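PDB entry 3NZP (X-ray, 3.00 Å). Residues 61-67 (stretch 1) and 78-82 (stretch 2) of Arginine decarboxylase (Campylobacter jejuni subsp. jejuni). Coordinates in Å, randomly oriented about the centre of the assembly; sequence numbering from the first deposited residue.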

ATOM      1  N   ASN B  61      30.214   2.190   4.694  1.00 40.80           N
ATOM      2  CA  ASN B  61      30.030   1.219   5.744  1.00 37.18           C
ATOM      3  C   ASN B  61      29.949  -0.176   5.104  1.00 34.47           C
ATOM      4  O   ASN B  61      30.499  -1.133   5.632  1.00 34.12           O
ATOM      5  CB  ASN B  61      28.776   1.575   6.526  1.00 46.64           C
ATOM      6  CG  ASN B  61      28.632   0.765   7.786  1.00 57.61           C
ATOM      7  OD1 ASN B  61      29.607   0.513   8.495  1.00 58.02           O
ATOM      8  ND2 ASN B  61      27.402   0.357   8.085  1.00 67.24           N
ATOM      9  N   ILE B  62      29.288  -0.280   3.955  1.00 38.20           N
ATOM     10  CA  ILE B  62      29.180  -1.557   3.256  1.00 37.78           C
ATOM     11  C   ILE B  62      30.555  -1.941   2.718  1.00 40.32           C
ATOM     12  O   ILE B  62      31.091  -2.997   3.064  1.00 38.62           O
ATOM     13  CB  ILE B  62      28.172  -1.483   2.084  1.00 37.05           C
ATOM     14  CG1 ILE B  62      26.759  -1.293   2.635  1.00 34.17           C
ATOM     15  CG2 ILE B  62      28.205  -2.761   1.257  1.00 30.84           C
ATOM     16  CD1 ILE B  62      25.712  -1.164   1.572  1.00 43.23           C
ATOM     17  N   TYR B  63      31.135  -1.086   1.883  1.00 39.28           N
ATOM     18  CA  TYR B  63      32.461  -1.366   1.342  1.00 38.90           C
ATOM     19  C   TYR B  63      33.471  -1.583   2.474  1.00 39.82           C
ATOM     20  O   TYR B  63      34.346  -2.450   2.386  1.00 36.22           O
ATOM     21  CB  TYR B  63      32.907  -0.226   0.433  1.00 25.38           C
ATOM     22  CG  TYR B  63      32.326  -0.353  -0.941  1.00 25.42           C
ATOM     23  CD1 TYR B  63      31.038   0.090  -1.231  1.00 24.78           C
ATOM     24  CD2 TYR B  63      33.049  -0.980  -1.945  1.00 34.52           C
ATOM     25  CE1 TYR B  63      30.487  -0.093  -2.502  1.00 25.92           C
ATOM     26  CE2 TYR B  63      32.515  -1.170  -3.204  1.00 40.32           C
ATOM     27  CZ  TYR B  63      31.239  -0.727  -3.479  1.00 35.17           C
ATOM     28  OH  TYR B  63      30.749  -0.946  -4.745  1.00 47.42           O
ATOM     29  N   GLY B  64      33.323  -0.802   3.542  1.00 41.70           N
ATOM     30  CA  GLY B  64      34.209  -0.922   4.683  1.00 39.74           C
ATOM     31  C   GLY B  64      34.246  -2.328   5.252  1.00 38.36           C
ATOM     32  O   GLY B  64      35.313  -2.921   5.385  1.00 35.38           O
ATOM     33  N   ASN B  65      33.080  -2.873   5.574  1.00 36.51           N
ATOM     34  CA  ASN B  65      33.018  -4.210   6.132  1.00 36.63           C
ATOM     35  C   ASN B  65      33.455  -5.308   5.181  1.00 33.13           C
ATOM     36  O   ASN B  65      34.189  -6.209   5.569  1.00 31.78           O
ATOM     37  CB  ASN B  65      31.611  -4.523   6.614  1.00 36.41           C
ATOM     38  CG  ASN B  65      31.315  -3.894   7.935  1.00 37.99           C
ATOM     39  OD1 ASN B  65      31.090  -2.694   8.018  1.00 44.73           O
ATOM     40  ND2 ASN B  65      31.340  -4.700   8.996  1.00 40.43           N
ATOM     41  N   PHE B  66      32.995  -5.246   3.942  1.00 33.47           N
ATOM     42  CA  PHE B  66      33.362  -6.277   2.999  1.00 37.81           C
ATOM     43  C   PHE B  66      34.848  -6.240   2.693  1.00 38.62           C
ATOM     44  O   PHE B  66      35.446  -7.269   2.379  1.00 44.20           O
ATOM     45  CB  PHE B  66      32.522  -6.180   1.714  1.00 32.11           C
ATOM     46  CG  PHE B  66      31.317  -7.074   1.725  1.00 22.14           C
ATOM     47  CD1 PHE B  66      31.435  -8.414   1.395  1.00 23.07           C
ATOM     48  CD2 PHE B  66      30.080  -6.595   2.139  1.00 26.85           C
ATOM     49  CE1 PHE B  66      30.341  -9.275   1.483  1.00 32.27           C
ATOM     50  CE2 PHE B  66      28.977  -7.441   2.233  1.00 24.89           C
ATOM     51  CZ  PHE B  66      29.104  -8.785   1.905  1.00 34.65           C
ATOM     52  N   ASN B  67      35.473  -5.077   2.801  1.00 35.43           N
ATOM     53  CA  ASN B  67      36.896  -5.047   2.528  1.00 39.99           C
ATOM     54  C   ASN B  67      37.653  -5.649   3.701  1.00 40.60           C
ATOM     55  O   ASN B  67      38.541  -6.482   3.520  1.00 37.59           O
ATOM     56  CB  ASN B  67      37.366  -3.630   2.227  1.00 37.44           C
ATOM     57  CG  ASN B  67      37.050  -3.224   0.813  1.00 46.49           C
ATOM     58  OD1 ASN B  67      37.014  -4.076  -0.088  1.00 33.32           O
ATOM     59  ND2 ASN B  67      36.825  -1.929   0.595  1.00 49.75           N
ATOM     60  N   GLY B  78      37.141  -9.898  -6.014  1.00 38.64           N
ATOM     61  CA  GLY B  78      36.783  -8.526  -5.735  1.00 33.27           C
ATOM     62  C   GLY B  78      35.366  -8.398  -5.213  1.00 39.44           C
ATOM     63  O   GLY B  78      34.607  -9.376  -5.191  1.00 39.68           O
ATOM     64  N   PHE B  79      35.017  -7.181  -4.800  1.00 36.92           N
ATOM     65  CA  PHE B  79      33.694  -6.873  -4.270  1.00 36.85           C
ATOM     66  C   PHE B  79      33.085  -5.665  -4.939  1.00 39.10           C
ATOM     67  O   PHE B  79      33.779  -4.707  -5.265  1.00 45.63           O
ATOM     68  CB  PHE B  79      33.769  -6.611  -2.774  1.00 38.55           C
ATOM     69  CG  PHE B  79      32.535  -5.981  -2.209  1.00 40.59           C
ATOM     70  CD1 PHE B  79      32.443  -4.598  -2.067  1.00 43.04           C
ATOM     71  CD2 PHE B  79      31.464  -6.769  -1.812  1.00 40.08           C
ATOM     72  CE1 PHE B  79      31.297  -4.010  -1.532  1.00 43.62           C
ATOM     73  CE2 PHE B  79      30.314  -6.196  -1.280  1.00 44.01           C
ATOM     74  CZ  PHE B  79      30.230  -4.811  -1.136  1.00 44.35           C
ATOM     75  N   ASN B  80      31.772  -5.708  -5.130  1.00 45.65           N
ATOM     76  CA  ASN B  80      31.054  -4.607  -5.753  1.00 45.55           C
ATOM     77  C   ASN B  80      29.622  -4.531  -5.247  1.00 43.80           C
ATOM     78  O   ASN B  80      28.938  -5.552  -5.102  1.00 35.86           O
ATOM     79  CB  ASN B  80      31.055  -4.770  -7.268  1.00 48.23           C
ATOM     80  CG  ASN B  80      31.472  -3.503  -7.979  1.00 64.21           C
ATOM     81  OD1 ASN B  80      32.607  -3.398  -8.458  1.00 75.60           O
ATOM     82  ND2 ASN B  80      30.564  -2.517  -8.033  1.00 53.92           N
ATOM     83  N   ALA B  81      29.177  -3.304  -4.989  1.00 40.80           N
ATOM     84  CA  ALA B  81      27.824  -3.041  -4.502  1.00 38.84           C
ATOM     85  C   ALA B  81      26.937  -2.450  -5.592  1.00 39.85           C
ATOM     86  O   ALA B  81      27.376  -1.631  -6.397  1.00 45.36           O
ATOM     87  CB  ALA B  81      27.881  -2.086  -3.324  1.00 24.20           C
ATOM     88  N   VAL B  82      25.684  -2.873  -5.617  1.00 38.52           N
ATOM     89  CA  VAL B  82      24.755  -2.352  -6.598  1.00 42.70           C
ATOM     90  C   VAL B  82      23.482  -1.882  -5.892  1.00 41.48           C
ATOM     91  O   VAL B  82      23.043  -2.497  -4.914  1.00 43.02           O
ATOM     92  CB  VAL B  82      24.396  -3.420  -7.636  1.00 46.70           C
ATOM     93  CG1 VAL B  82      23.560  -2.803  -8.737  1.00 56.27           C
ATOM     94  CG2 VAL B  82      25.663  -4.010  -8.221  1.00 50.56           C
TER

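This is a helix packed against a β-strand through a small aromatic cluster, with F79 of the strand at its centre and a single hydrogen bond, from the strand backbone to a tyrosine hydroxyl, fixing one end. Residues 61-67 belong to a longer helix, held here by backbone bonds such as F66 N to I62 O (3.1 Å) and N67 N to Y63 O (2.9 Å). Residues 79-82 are extended and run nearly antiparallel to it, the two axes making an angle of 155° and approaching to 9.4 Å. That spacing leaves room for a layer of side chains between the backbones, and the contact buries 315 Å² in all.

The alternation of the strand decides which of its residues take part. F79 and A81 direct their CA-to-CB bonds toward the helix, whereas those of N80 and V82 point away. On the helix, I62 and F66 lie four residues apart, about one turn, so both point toward the strand; Y63 starts out sideways, but its long side chain brings its end close to the strand.

F79 has the most surface covered by the other stretch and meets three partners. Its ring forms an offset stack with that of F66, the planes only 12° apart and the centroids of the F66 and F79 rings 4.5 Å apart; F66 CB also sits over the face of F79, 3.7 Å from the ring centroid, in a CH-pi contact. With Y63 the geometry changes: the planes stand at 80°, and the edge of F79 is directed at the face of the tyrosine, F79 CE1 lying 3.5 Å from Y63 CE2. Such a pairing sets the slightly positive ring hydrogens against the electron-rich pi face. I62 adds an aliphatic contact at the edge of F79, with I62 CG2 3.7 Å from F79 CZ. A flat phenylalanine suits this position because both its face and its edge are used.

Tyrosine combines apolar packing with polar reach. Y63 CE1 lies 3.4 Å from A81 CB, and the small methyl of alanine lets the ring come close to the strand. At the tip of that ring, Y63 OH accepts a hydrogen bond from A81 N at 2.8 Å, with an N-H...O angle of 158°. The bond gives a strand amide a partner on the helix and satisfies the A81 amide within a largely apolar contact. N80, whose CA-to-CB bond points away from the helix, is partly exposed, and its ND2, though 3.6 Å from Y63 OH, is hydrogen-bonded elsewhere in the structure, a fitting place for a polar residue.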